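Local structure of hypothetical sugar kinase (Cytophaga hutchinsonii, 3R8E) at residues Leu133-Phe138 with Phe147-Leu152; Asn190-Asn195 with Gly245-Glu250; Ala199-Gln204 with Asp234-Ala239; Lys123-Ala128 with Leu166-Arg171; Gly40-Ala45 with Ala308-Ala313. The protein probably phosphorylates a sugar at the expense of ATP, as a putative kinase of the ROK family with a ribonuclease H-like fold. All coordinates share one frame; numbering follows the deposited sequence.

Contacts 1 and 2 are the most buried of the five and lie on the two faces of the sheet that contains strand 147-152, with helix 127-138 over one face and helix 235-259 over the other. Contacts 3, 4 and 5 are only partly buried. Contact 3, farthest from the chain's centre, joins helices 194-207 and 235-259, both also used by contact 2, with little side-chain packing. Contact 5 packs a short strand on helix 308-318 and touches contact 1 through F138 and L133. Contact 4 shares helix 127-138 with contact 1 and is the one in which a carboxylate meets aliphatic branches. Apolar packing carries contacts 1, 2 and 5, and no hydrogen bond crosses any of the five.

Contact 1: Leu133-Phe138 with Phe147-Leu152; sequences LGEYYF and FILLAL
F147 and L149 rise from strand 147-152 toward E135 and Y136 of helix 127-138, and everything that passes between the two segments is van der Waals contact. The apolar part centres on the tip of the F147 ring. Its CZ lies 4.1 Å from Y136 CB, and its CE2 comes to the edge of the tyrosine ring, 4.2 Å from Y136 CD1, so the two rings are not stacked. The F147 ring also presents its rim to the helix backbone, with CZ 4.0 Å from Y136 N. F147 already leaves the strand toward the helix, and chi1 68°, with CG between the backbone N and the carbonyl carbon, sets where its ring ends up. The second apolar touch uses the stem of an acid: E135 CG meets L149 CD2 at 3.8 Å, the two side chains crossing at about a right angle.

The polar ends turn elsewhere. E135 OE2 accepts from L304 N and Y136 OH is paired with Q145 OE1, so each buried side chain has a polar partner outside the two segments.

The segment axes approach to 9.5 Å at 121°. Strand 147-152 lies between strands 156-162 and 263-267, whose M161 and L265 also touch F147. Its I148 and L150 point the other way, onto helix 235-259, leaving the strand sandwiched between two helices.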
# COMPACT_ATOMS: atom_id res chain seq x y z
N LEU A 133 10.22 -7.28 12.24
CA LEU A 133 10.05 -8.47 13.08
C LEU A 133 10.91 -8.36 14.36
O LEU A 133 10.47 -8.78 15.43
CB LEU A 133 10.38 -9.74 12.29
CG LEU A 133 9.97 -11.07 12.92
CD1 LEU A 133 8.44 -11.20 13.03
CD2 LEU A 133 10.52 -12.24 12.13
N GLY A 134 12.10 -7.74 14.24
CA GLY A 134 12.99 -7.50 15.38
C GLY A 134 12.35 -6.59 16.40
O GLY A 134 12.37 -6.88 17.60
N GLU A 135 11.73 -5.50 15.92
CA GLU A 135 11.02 -4.53 16.75
C GLU A 135 9.81 -5.19 17.40
O GLU A 135 9.55 -4.95 18.57
CB GLU A 135 10.60 -3.30 15.92
CG GLU A 135 11.72 -2.29 15.70
CD GLU A 135 12.23 -1.52 16.91
OE1 GLU A 135 11.54 -1.50 17.96
OE2 GLU A 135 13.31 -0.90 16.79
N TYR A 136 9.11 -6.06 16.65
CA TYR A 136 7.94 -6.78 17.13
C TYR A 136 8.28 -7.72 18.29
O TYR A 136 7.51 -7.82 19.23
CB TYR A 136 7.30 -7.57 15.96
CG TYR A 136 6.10 -8.40 16.37
CD1 TYR A 136 4.85 -7.81 16.56
CD2 TYR A 136 6.21 -9.77 16.57
CE1 TYR A 136 3.74 -8.57 16.92
CE2 TYR A 136 5.11 -10.54 16.94
CZ TYR A 136 3.88 -9.93 17.12
OH TYR A 136 2.78 -10.68 17.49
N TYR A 137 9.44 -8.40 18.23
CA TYR A 137 9.77 -9.34 19.31
C TYR A 137 10.56 -8.72 20.45
O TYR A 137 10.45 -9.21 21.58
CB TYR A 137 10.57 -10.53 18.77
CG TYR A 137 9.76 -11.52 17.95
CD1 TYR A 137 8.53 -11.99 18.40
CD2 TYR A 137 10.26 -12.04 16.76
CE1 TYR A 137 7.79 -12.91 17.66
CE2 TYR A 137 9.53 -12.97 16.02
CZ TYR A 137 8.30 -13.40 16.47
OH TYR A 137 7.58 -14.31 15.73
N PHE A 138 11.41 -7.71 20.17
CA PHE A 138 12.33 -7.23 21.20
C PHE A 138 12.35 -5.73 21.49
O PHE A 138 13.00 -5.31 22.45
CB PHE A 138 13.76 -7.66 20.82
CG PHE A 138 13.93 -9.12 20.44
CD1 PHE A 138 13.91 -10.11 21.41
CD2 PHE A 138 14.11 -9.49 19.11
CE1 PHE A 138 14.08 -11.46 21.06
CE2 PHE A 138 14.28 -10.84 18.76
CZ PHE A 138 14.26 -11.81 19.74
N PHE A 147 1.77 -2.33 12.59
CA PHE A 147 2.60 -1.13 12.48
C PHE A 147 3.54 -1.19 11.30
O PHE A 147 3.80 -2.27 10.76
CB PHE A 147 3.44 -0.91 13.77
CG PHE A 147 4.54 -1.92 14.03
CD1 PHE A 147 5.83 -1.71 13.55
CD2 PHE A 147 4.30 -3.04 14.81
CE1 PHE A 147 6.85 -2.63 13.81
CE2 PHE A 147 5.32 -3.96 15.08
CZ PHE A 147 6.59 -3.74 14.57
N ILE A 148 4.10 -0.03 10.94
CA ILE A 148 5.14 0.08 9.94
C ILE A 148 6.40 0.59 10.63
O ILE A 148 6.33 1.51 11.45
CB ILE A 148 4.78 0.98 8.70
CG1 ILE A 148 5.92 0.94 7.64
CG2 ILE A 148 4.48 2.43 9.11
CD1 ILE A 148 5.55 1.47 6.27
N LEU A 149 7.54 -0.03 10.30
CA LEU A 149 8.85 0.44 10.72
C LEU A 149 9.49 1.08 9.50
O LEU A 149 9.69 0.39 8.50
CB LEU A 149 9.74 -0.68 11.31
CG LEU A 149 11.23 -0.33 11.51
CD1 LEU A 149 11.41 0.79 12.51
CD2 LEU A 149 12.02 -1.52 11.99
N LEU A 150 9.76 2.38 9.56
CA LEU A 150 10.47 3.09 8.51
C LEU A 150 11.90 3.29 8.95
O LEU A 150 12.14 4.00 9.93
CB LEU A 150 9.85 4.46 8.17
CG LEU A 150 8.58 4.56 7.38
CD1 LEU A 150 8.29 6.03 7.09
CD2 LEU A 150 8.70 3.83 6.05
N ALA A 151 12.85 2.64 8.26
CA ALA A 151 14.27 2.78 8.56
C ALA A 151 14.84 3.83 7.60
O ALA A 151 15.01 3.56 6.41
CB ALA A 151 14.99 1.44 8.42
N LEU A 152 15.05 5.04 8.13
CA LEU A 152 15.49 6.20 7.36
C LEU A 152 17.01 6.35 7.41
O LEU A 152 17.56 7.01 8.30
CB LEU A 152 14.77 7.48 7.85
CG LEU A 152 13.23 7.42 7.85
CD1 LEU A 152 12.65 8.32 8.91
CD2 LEU A 152 12.66 7.76 6.48

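Contact 2: Asn190-Asn195 with Gly245-Glu250; sequences NQVGIN and GTIIGE
V192 points its CG1 methyl at the surface of helix 235-259, where I247 and I248 receive it together. CG1 is 3.8 Å from I247 CG2 and 3.9 Å from I248 CG1, so a single methyl bridges two successive residues of the helix. The orientations differ: V192 and I247 lie alongside one another, running opposite ways, whereas the I248 side chain runs across V192 at a slant. I248 starts out pointing along the helix flank, and its CG1, anti to the carbonyl carbon (chi1 -59°), brings the outer part of the chain back to the valine.

Q191 adds a second, looser touch to I247. The two side chains cross at about a right angle, with Q191 CB 4.1 Å from I247 CG2. Bent at chi2, the glutamine folds over so that its OE1 stands 4.1 Å from I247 CD1, a packing distance only.

The contact thus joins the end of the short helix 189-192, just before G193, which holds the N-cap position of helix 194-207, to the middle of helix 235-259. R184 packs on both Q191 and I247. I248 also reaches L150 and L152 of strand 147-152, and F277 and L281 of helix 274-288, which places it between sheet and helices.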
# COMPACT_ATOMS: atom_id res chain seq x y z
N ASN A 190 15.18 9.04 -2.77
CA ASN A 190 16.01 10.01 -3.48
C ASN A 190 15.72 11.44 -2.98
O ASN A 190 16.39 12.39 -3.38
CB ASN A 190 15.84 9.90 -5.00
CG ASN A 190 16.52 8.68 -5.58
OD1 ASN A 190 17.48 8.14 -5.01
ND2 ASN A 190 16.06 8.24 -6.74
N GLN A 191 14.74 11.58 -2.05
CA GLN A 191 14.39 12.86 -1.43
C GLN A 191 14.85 12.92 0.03
O GLN A 191 15.34 13.96 0.47
CB GLN A 191 12.87 13.11 -1.50
CG GLN A 191 12.32 13.34 -2.91
CD GLN A 191 12.53 14.76 -3.38
OE1 GLN A 191 11.80 15.68 -3.00
NE2 GLN A 191 13.52 14.96 -4.23
N VAL A 192 14.69 11.81 0.79
CA VAL A 192 15.01 11.81 2.23
C VAL A 192 16.20 10.91 2.62
O VAL A 192 16.60 10.95 3.79
CB VAL A 192 13.78 11.51 3.12
CG1 VAL A 192 12.65 12.52 2.89
CG2 VAL A 192 13.28 10.08 2.94
N GLY A 193 16.77 10.14 1.68
CA GLY A 193 17.95 9.32 1.94
C GLY A 193 19.10 10.21 2.39
O GLY A 193 19.19 11.35 1.95
N ILE A 194 19.95 9.71 3.31
CA ILE A 194 21.06 10.45 3.96
C ILE A 194 21.87 11.32 2.97
O ILE A 194 22.02 12.52 3.22
CB ILE A 194 21.98 9.51 4.80
CG1 ILE A 194 21.25 9.05 6.10
CG2 ILE A 194 23.33 10.18 5.15
CD1 ILE A 194 22.00 7.98 6.97
N ASN A 195 22.36 10.75 1.85
CA ASN A 195 23.17 11.50 0.87
C ASN A 195 22.37 12.63 0.21
O ASN A 195 22.92 13.68 -0.08
CB ASN A 195 23.75 10.57 -0.21
CG ASN A 195 24.59 9.43 0.32
OD1 ASN A 195 24.51 8.30 -0.18
ND2 ASN A 195 25.41 9.68 1.33
N GLY A 245 10.38 16.25 7.04
CA GLY A 245 9.19 15.79 7.75
C GLY A 245 7.94 15.78 6.89
O GLY A 245 7.25 14.76 6.83
N THR A 246 7.69 16.89 6.17
CA THR A 246 6.55 17.02 5.25
C THR A 246 6.61 15.92 4.18
O THR A 246 5.58 15.27 3.93
CB THR A 246 6.52 18.42 4.60
OG1 THR A 246 6.44 19.40 5.63
CG2 THR A 246 5.35 18.59 3.63
N ILE A 247 7.80 15.69 3.57
CA ILE A 247 7.99 14.66 2.54
C ILE A 247 7.67 13.27 3.11
O ILE A 247 6.91 12.53 2.48
CB ILE A 247 9.40 14.72 1.89
CG1 ILE A 247 9.65 16.09 1.20
CG2 ILE A 247 9.61 13.56 0.89
CD1 ILE A 247 11.13 16.44 0.97
N ILE A 248 8.22 12.91 4.29
CA ILE A 248 7.97 11.59 4.90
C ILE A 248 6.47 11.43 5.20
O ILE A 248 5.89 10.38 4.89
CB ILE A 248 8.85 11.33 6.17
CG1 ILE A 248 10.36 11.42 5.83
CG2 ILE A 248 8.52 9.96 6.80
CD1 ILE A 248 11.28 11.55 7.09
N GLY A 249 5.86 12.48 5.77
CA GLY A 249 4.44 12.49 6.09
C GLY A 249 3.55 12.28 4.87
O GLY A 249 2.59 11.50 4.93
N GLU A 250 3.90 12.93 3.74
CA GLU A 250 3.15 12.79 2.49
C GLU A 250 3.20 11.35 1.95
O GLU A 250 2.17 10.86 1.47
CB GLU A 250 3.65 13.77 1.43
CG GLU A 250 3.14 15.18 1.64
CD GLU A 250 3.61 16.19 0.62
OE1 GLU A 250 4.45 15.84 -0.25
OE2 GLU A 250 3.14 17.35 0.69

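Contact 3: Ala199-Gln204 with Asp234-Ala239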
# COMPACT_ATOMS: atom_id res chain seq x y z
N ALA A 199 22.95 16.69 0.46
CA ALA A 199 22.99 17.47 -0.78
C ALA A 199 21.97 18.62 -0.74
O ALA A 199 22.30 19.73 -1.17
CB ALA A 199 22.72 16.58 -1.98
N TYR A 200 20.77 18.37 -0.18
CA TYR A 200 19.71 19.38 -0.04
C TYR A 200 20.13 20.45 0.98
O TYR A 200 19.85 21.63 0.77
CB TYR A 200 18.37 18.73 0.37
CG TYR A 200 17.27 19.73 0.67
CD1 TYR A 200 16.62 20.41 -0.36
CD2 TYR A 200 16.88 20.00 1.98
CE1 TYR A 200 15.61 21.34 -0.09
CE2 TYR A 200 15.88 20.93 2.26
CZ TYR A 200 15.25 21.59 1.22
OH TYR A 200 14.25 22.50 1.50
N THR A 201 20.80 20.04 2.09
CA THR A 201 21.29 20.96 3.13
C THR A 201 22.35 21.90 2.52
O THR A 201 22.29 23.10 2.78
CB THR A 201 21.80 20.21 4.37
OG1 THR A 201 20.77 19.33 4.84
CG2 THR A 201 22.20 21.14 5.51
N HIS A 202 23.26 21.37 1.67
CA HIS A 202 24.29 22.17 0.97
C HIS A 202 23.64 23.17 -0.00
O HIS A 202 24.15 24.28 -0.14
CB HIS A 202 25.28 21.28 0.21
CG HIS A 202 26.35 20.67 1.07
ND1 HIS A 202 27.30 21.46 1.70
CD2 HIS A 202 26.63 19.37 1.32
CE1 HIS A 202 28.10 20.62 2.33
NE2 HIS A 202 27.73 19.35 2.14
N GLU A 203 22.52 22.77 -0.65
CA GLU A 203 21.77 23.61 -1.59
C GLU A 203 21.14 24.80 -0.87
O GLU A 203 21.18 25.91 -1.39
CB GLU A 203 20.68 22.79 -2.31
CG GLU A 203 21.19 21.96 -3.47
CD GLU A 203 20.21 20.98 -4.09
OE1 GLU A 203 18.98 21.21 -3.98
OE2 GLU A 203 20.67 19.99 -4.70
N GLN A 204 20.60 24.56 0.34
CA GLN A 204 19.97 25.59 1.18
C GLN A 204 21.02 26.54 1.75
O GLN A 204 20.76 27.74 1.86
CB GLN A 204 19.13 24.97 2.30
CG GLN A 204 17.89 24.19 1.82
CD GLN A 204 16.90 25.03 1.05
OE1 GLN A 204 16.28 25.96 1.58
NE2 GLN A 204 16.73 24.71 -0.23
N ASP A 234 19.18 26.81 15.17
CA ASP A 234 19.55 27.31 13.84
C ASP A 234 18.35 27.22 12.89
O ASP A 234 17.82 26.13 12.67
CB ASP A 234 20.76 26.54 13.28
CG ASP A 234 21.30 27.09 11.97
OD1 ASP A 234 21.64 28.29 11.92
OD2 ASP A 234 21.40 26.30 11.00
N ALA A 235 17.92 28.39 12.36
CA ALA A 235 16.77 28.54 11.46
C ALA A 235 16.84 27.64 10.21
O ALA A 235 15.84 27.02 9.86
CB ALA A 235 16.62 30.00 11.04
N LEU A 236 18.03 27.57 9.56
CA LEU A 236 18.25 26.76 8.36
C LEU A 236 18.13 25.26 8.67
O LEU A 236 17.40 24.55 7.96
CB LEU A 236 19.63 27.06 7.74
CG LEU A 236 19.88 26.53 6.33
CD1 LEU A 236 20.52 27.58 5.45
CD2 LEU A 236 20.75 25.27 6.35
N ALA A 237 18.83 24.78 9.72
CA ALA A 237 18.82 23.37 10.15
C ALA A 237 17.41 22.90 10.51
O ALA A 237 17.04 21.79 10.14
CB ALA A 237 19.77 23.17 11.32
N LEU A 238 16.62 23.76 11.19
CA LEU A 238 15.23 23.46 11.59
C LEU A 238 14.31 23.38 10.37
O LEU A 238 13.45 22.50 10.32
CB LEU A 238 14.71 24.53 12.58
CG LEU A 238 15.19 24.42 14.03
CD1 LEU A 238 15.08 25.76 14.74
CD2 LEU A 238 14.41 23.36 14.81
N ALA A 239 14.51 24.27 9.37
CA ALA A 239 13.74 24.33 8.13
C ALA A 239 13.99 23.10 7.26
O ALA A 239 13.05 22.60 6.62
CB ALA A 239 14.07 25.59 7.36
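L236 reaches T201 and Q204 because its CG stands anti to the backbone N (chi1 -167°), throwing both methyls off helix 235-259 toward helix 194-207; the second torsion, 135°, is away from the usual staggered values. CD1 meets the Q204 end of the facing segment, 3.6 Å from Q204 O and 4.3 Å from Q204 CB. CD2 turns to T201, where it lies 4.5 Å from CG2, a loose touch. One leucine therefore straddles a turn of the facing helix, meeting backbone carbonyl as well as side chains. It is also packed by D208 and S213.

Within helix 194-207, T201 OG1 bonds to L197 O, one turn back. Q204 lays its CG over one face of the Y200 ring, offset toward the rim.

Beside L236, D234 closes the start of its helix. Its OD2 accepts from A237 N at 3.2 Å with an N-H...O angle of 154°, although the donor comes in well above the carboxylate plane. The same oxygen bonds S213 OG and OD1 bonds S214 N, so the acid ties the helix start to the 213-214 loop.

This is helix-on-helix packing with a side-chain N-cap: an aspartate satisfies a first-turn N-H, and the leucine two residues on docks the newly started helix against its neighbour.

Contact 4: Lys123-Ala128 with Leu166-Arg171; sequences KIENDA and LFIGGR
A carboxylate flanked by aliphatic branches makes up this small, partly buried contact: E125, near the end of strand 121-126, meets L166, at the end of strand 165-166, and I168 in the loop after it. L166 approaches from the opposite direction, and its CD2 touches the acid along most of its outer length, 3.8 Å from E125 CG, 3.7 Å from CD and 3.6 Å from OE1. I168 comes in at about a right angle, with CG2 4.0 Å from OE1. E125 has CG anti to the backbone N (chi1 -173°) and then bends at chi2, which brings the carboxylate round beside its own backbone.

In this ribonuclease H-like fold the residues next to E125 turn the parallel strand into helix 127-138: N126 is the N-cap, its OD1 accepting from K129 N and, weakly, from A128 N, while ND2 bonds G86 O. At this turn E125 OE2 accepts from N126 N at 2.8 Å, nearly straight at 162°, on the anti side and somewhat out of the carboxylate plane. OE1 forms a salt bridge with R92, whose side chain also packs on I168, so the two oxygens have separate partners. Replacing E125 by a leucine would probably leave R92 without its anionic mate and N126 N without its side-chain acceptor.

L166 packs on K129 of helix 127-138 and on M161 of strand 156-162. Farther along the loop, R171 forms salt bridges with D260 and D296 of the second subunit, and G170 O accepts from N163 ND2 of that subunit.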
# COMPACT_ATOMS: atom_id res chain seq x y z
N LYS A 123 16.26 -20.30 7.67
CA LYS A 123 15.19 -19.41 7.22
C LYS A 123 15.76 -18.10 6.67
O LYS A 123 16.77 -17.60 7.18
CB LYS A 123 14.17 -19.16 8.33
CG LYS A 123 13.08 -20.22 8.40
CD LYS A 123 12.32 -20.18 9.70
CE LYS A 123 11.19 -21.19 9.74
NZ LYS A 123 10.52 -21.21 11.06
N ILE A 124 15.14 -17.56 5.60
CA ILE A 124 15.57 -16.31 4.96
C ILE A 124 14.37 -15.36 4.80
O ILE A 124 13.22 -15.79 4.74
CB ILE A 124 16.33 -16.51 3.61
CG1 ILE A 124 15.40 -16.95 2.47
CG2 ILE A 124 17.57 -17.41 3.77
CD1 ILE A 124 15.92 -16.79 1.14
N GLU A 125 14.67 -14.06 4.74
CA GLU A 125 13.68 -12.98 4.62
C GLU A 125 14.37 -11.70 4.16
O GLU A 125 15.60 -11.60 4.21
CB GLU A 125 12.97 -12.77 5.98
CG GLU A 125 11.79 -11.80 6.03
CD GLU A 125 10.76 -12.03 4.93
OE1 GLU A 125 9.94 -12.96 5.07
OE2 GLU A 125 10.85 -11.34 3.89
N ASN A 126 13.59 -10.73 3.67
CA ASN A 126 14.11 -9.41 3.32
C ASN A 126 14.55 -8.71 4.62
O ASN A 126 13.87 -8.82 5.64
CB ASN A 126 13.05 -8.59 2.57
CG ASN A 126 13.39 -7.13 2.46
OD1 ASN A 126 12.97 -6.33 3.29
ND2 ASN A 126 14.21 -6.77 1.49
N ASP A 127 15.70 -8.01 4.58
CA ASP A 127 16.28 -7.38 5.77
C ASP A 127 15.40 -6.27 6.39
O ASP A 127 15.37 -6.17 7.62
CB ASP A 127 17.68 -6.82 5.49
CG ASP A 127 17.81 -5.75 4.41
OD1 ASP A 127 16.82 -5.51 3.69
OD2 ASP A 127 18.90 -5.18 4.28
N ALA A 128 14.70 -5.46 5.58
CA ALA A 128 13.83 -4.40 6.11
C ALA A 128 12.62 -5.00 6.82
O ALA A 128 12.14 -4.44 7.81
CB ALA A 128 13.39 -3.46 5.00
N LEU A 166 3.97 -10.93 9.85
CA LEU A 166 4.79 -10.15 8.93
C LEU A 166 4.08 -10.03 7.58
O LEU A 166 3.66 -11.05 7.01
CB LEU A 166 6.18 -10.79 8.77
CG LEU A 166 7.20 -10.03 7.90
CD1 LEU A 166 7.63 -8.70 8.55
CD2 LEU A 166 8.43 -10.90 7.64
N PHE A 167 3.90 -8.79 7.10
CA PHE A 167 3.28 -8.52 5.80
C PHE A 167 4.33 -8.72 4.72
O PHE A 167 5.36 -8.04 4.72
CB PHE A 167 2.69 -7.10 5.76
CG PHE A 167 2.07 -6.77 4.41
CD1 PHE A 167 0.79 -7.19 4.09
CD2 PHE A 167 2.80 -6.07 3.45
CE1 PHE A 167 0.23 -6.90 2.84
CE2 PHE A 167 2.24 -5.79 2.20
CZ PHE A 167 0.96 -6.19 1.91
N ILE A 168 4.07 -9.63 3.78
CA ILE A 168 5.05 -9.90 2.73
C ILE A 168 4.56 -9.45 1.35
O ILE A 168 5.36 -9.37 0.42
CB ILE A 168 5.49 -11.39 2.73
CG1 ILE A 168 4.32 -12.35 2.42
CG2 ILE A 168 6.21 -11.76 4.06
CD1 ILE A 168 4.74 -13.78 2.01
N GLY A 169 3.28 -9.14 1.22
CA GLY A 169 2.71 -8.72 -0.06
C GLY A 169 2.24 -9.90 -0.88
O GLY A 169 2.52 -11.05 -0.55
N GLY A 170 1.53 -9.62 -1.97
CA GLY A 170 0.95 -10.64 -2.82
C GLY A 170 1.95 -11.61 -3.42
O GLY A 170 1.69 -12.81 -3.48
N ARG A 171 3.10 -11.08 -3.86
CA ARG A 171 4.12 -11.90 -4.52
C ARG A 171 5.39 -12.08 -3.67
O ARG A 171 6.39 -12.61 -4.16
CB ARG A 171 4.46 -11.29 -5.90
CG ARG A 171 3.24 -11.21 -6.82
CD ARG A 171 3.45 -10.22 -7.94
NE ARG A 171 4.39 -10.73 -8.94
CZ ARG A 171 5.56 -10.16 -9.22
NH1 ARG A 171 5.95 -9.06 -8.59
NH2 ARG A 171 6.34 -10.68 -10.15

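Contact 5: Gly40-Ala45 with Ala308-Ala313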
# COMPACT_ATOMS: atom_id res chain seq x y z
N GLY A 40 16.76 -11.05 23.53
CA GLY A 40 17.19 -10.11 22.51
C GLY A 40 18.59 -9.54 22.65
O GLY A 40 18.87 -8.47 22.11
N GLU A 41 19.46 -10.24 23.38
CA GLU A 41 20.86 -9.83 23.55
C GLU A 41 21.67 -10.43 22.40
O GLU A 41 21.45 -11.59 22.03
CB GLU A 41 21.39 -10.29 24.92
CG GLU A 41 22.81 -9.83 25.25
CD GLU A 41 23.53 -10.62 26.33
OE1 GLU A 41 22.87 -11.06 27.30
OE2 GLU A 41 24.77 -10.77 26.22
N ILE A 42 22.60 -9.64 21.83
CA ILE A 42 23.48 -10.11 20.75
C ILE A 42 24.84 -10.42 21.36
O ILE A 42 25.46 -9.54 21.97
CB ILE A 42 23.57 -9.11 19.56
CG1 ILE A 42 22.18 -8.83 18.95
CG2 ILE A 42 24.56 -9.62 18.48
CD1 ILE A 42 22.10 -7.60 18.08
N GLN A 43 25.30 -11.67 21.19
CA GLN A 43 26.60 -12.13 21.67
C GLN A 43 27.51 -12.43 20.49
O GLN A 43 27.03 -12.90 19.45
CB GLN A 43 26.44 -13.38 22.56
CG GLN A 43 25.83 -13.09 23.93
CD GLN A 43 25.62 -14.33 24.78
OE1 GLN A 43 26.22 -15.39 24.56
NE2 GLN A 43 24.78 -14.20 25.80
N ASN A 44 28.81 -12.15 20.66
CA ASN A 44 29.88 -12.36 19.67
C ASN A 44 29.54 -11.69 18.32
O ASN A 44 29.66 -12.32 17.27
CB ASN A 44 30.16 -13.87 19.48
CG ASN A 44 31.49 -14.20 18.83
OD1 ASN A 44 32.47 -13.46 18.94
ND2 ASN A 44 31.54 -15.33 18.15
N ALA A 45 29.13 -10.40 18.37
CA ALA A 45 28.80 -9.62 17.17
C ALA A 45 30.04 -9.49 16.28
O ALA A 45 31.05 -8.94 16.73
CB ALA A 45 28.26 -8.25 17.56
N ALA A 308 18.03 -4.22 14.86
CA ALA A 308 16.71 -4.77 14.52
C ALA A 308 16.76 -5.84 13.42
O ALA A 308 16.07 -6.86 13.56
CB ALA A 308 15.76 -3.66 14.12
N GLY A 309 17.55 -5.61 12.37
CA GLY A 309 17.69 -6.53 11.24
C GLY A 309 18.21 -7.90 11.64
O GLY A 309 17.63 -8.92 11.25
N LEU A 310 19.28 -7.93 12.44
CA LEU A 310 19.90 -9.16 12.94
C LEU A 310 18.96 -9.86 13.92
O LEU A 310 18.76 -11.07 13.80
CB LEU A 310 21.25 -8.84 13.60
CG LEU A 310 22.25 -10.00 13.66
CD1 LEU A 310 23.66 -9.51 13.41
CD2 LEU A 310 22.19 -10.70 15.00
N LEU A 311 18.35 -9.10 14.86
CA LEU A 311 17.40 -9.64 15.83
C LEU A 311 16.20 -10.28 15.13
O LEU A 311 15.79 -11.38 15.51
CB LEU A 311 16.94 -8.57 16.83
CG LEU A 311 17.98 -8.08 17.85
CD1 LEU A 311 17.46 -6.88 18.61
CD2 LEU A 311 18.37 -9.17 18.83
N GLY A 312 15.69 -9.61 14.10
CA GLY A 312 14.56 -10.09 13.31
C GLY A 312 14.91 -11.33 12.51
O GLY A 312 14.10 -12.25 12.42
N ALA A 313 16.14 -11.37 11.96
CA ALA A 313 16.64 -12.53 11.21
C ALA A 313 16.64 -13.76 12.12
O ALA A 313 16.09 -14.79 11.75
CB ALA A 313 18.03 -12.25 10.66
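I42 sits on the short strand 42-43, which pairs antiparallel with strand 30-36 and lies against L310 and L311 of helix 308-318, the last helix of the chain. Two segments far apart in sequence are thus brought together as a short strand on a helix. The main touch is I42 CG1 to L311 CD2 at 3.8 Å, the two side chains slanting across one another, and I42 CD1 follows at 4.1 Å from the same methyl. The other branch of the isoleucine turns aside: CG2, anti to the backbone N, comes within 4.3 Å of L310 CD2. I42 is thereby split between two successive leucines.

L311 CD2 also nestles against the backbone of the turn ahead of the strand, 3.4 Å from G40 O. G40 has a left-handed backbone conformation (phi 90°) in which a side chain would press on the carbonyl oxygen of the preceding residue and stand close to that methyl. Shrinking L311 to an alanine would probably open a gap beside G40 O and leave the CG1 branch of I42 without its main partner.

V36 of strand 30-36 packs on both leucines, and F138 of helix 127-138 adds to L311, so the leucine lies between sheet and helix.

No hydrogen bond or ion pair crosses between the two segments. What holds them is aliphatic shape fitting, with one methyl packed closely on a carbonyl oxygen, so the fit should depend on branch positions more than on any polar pairing.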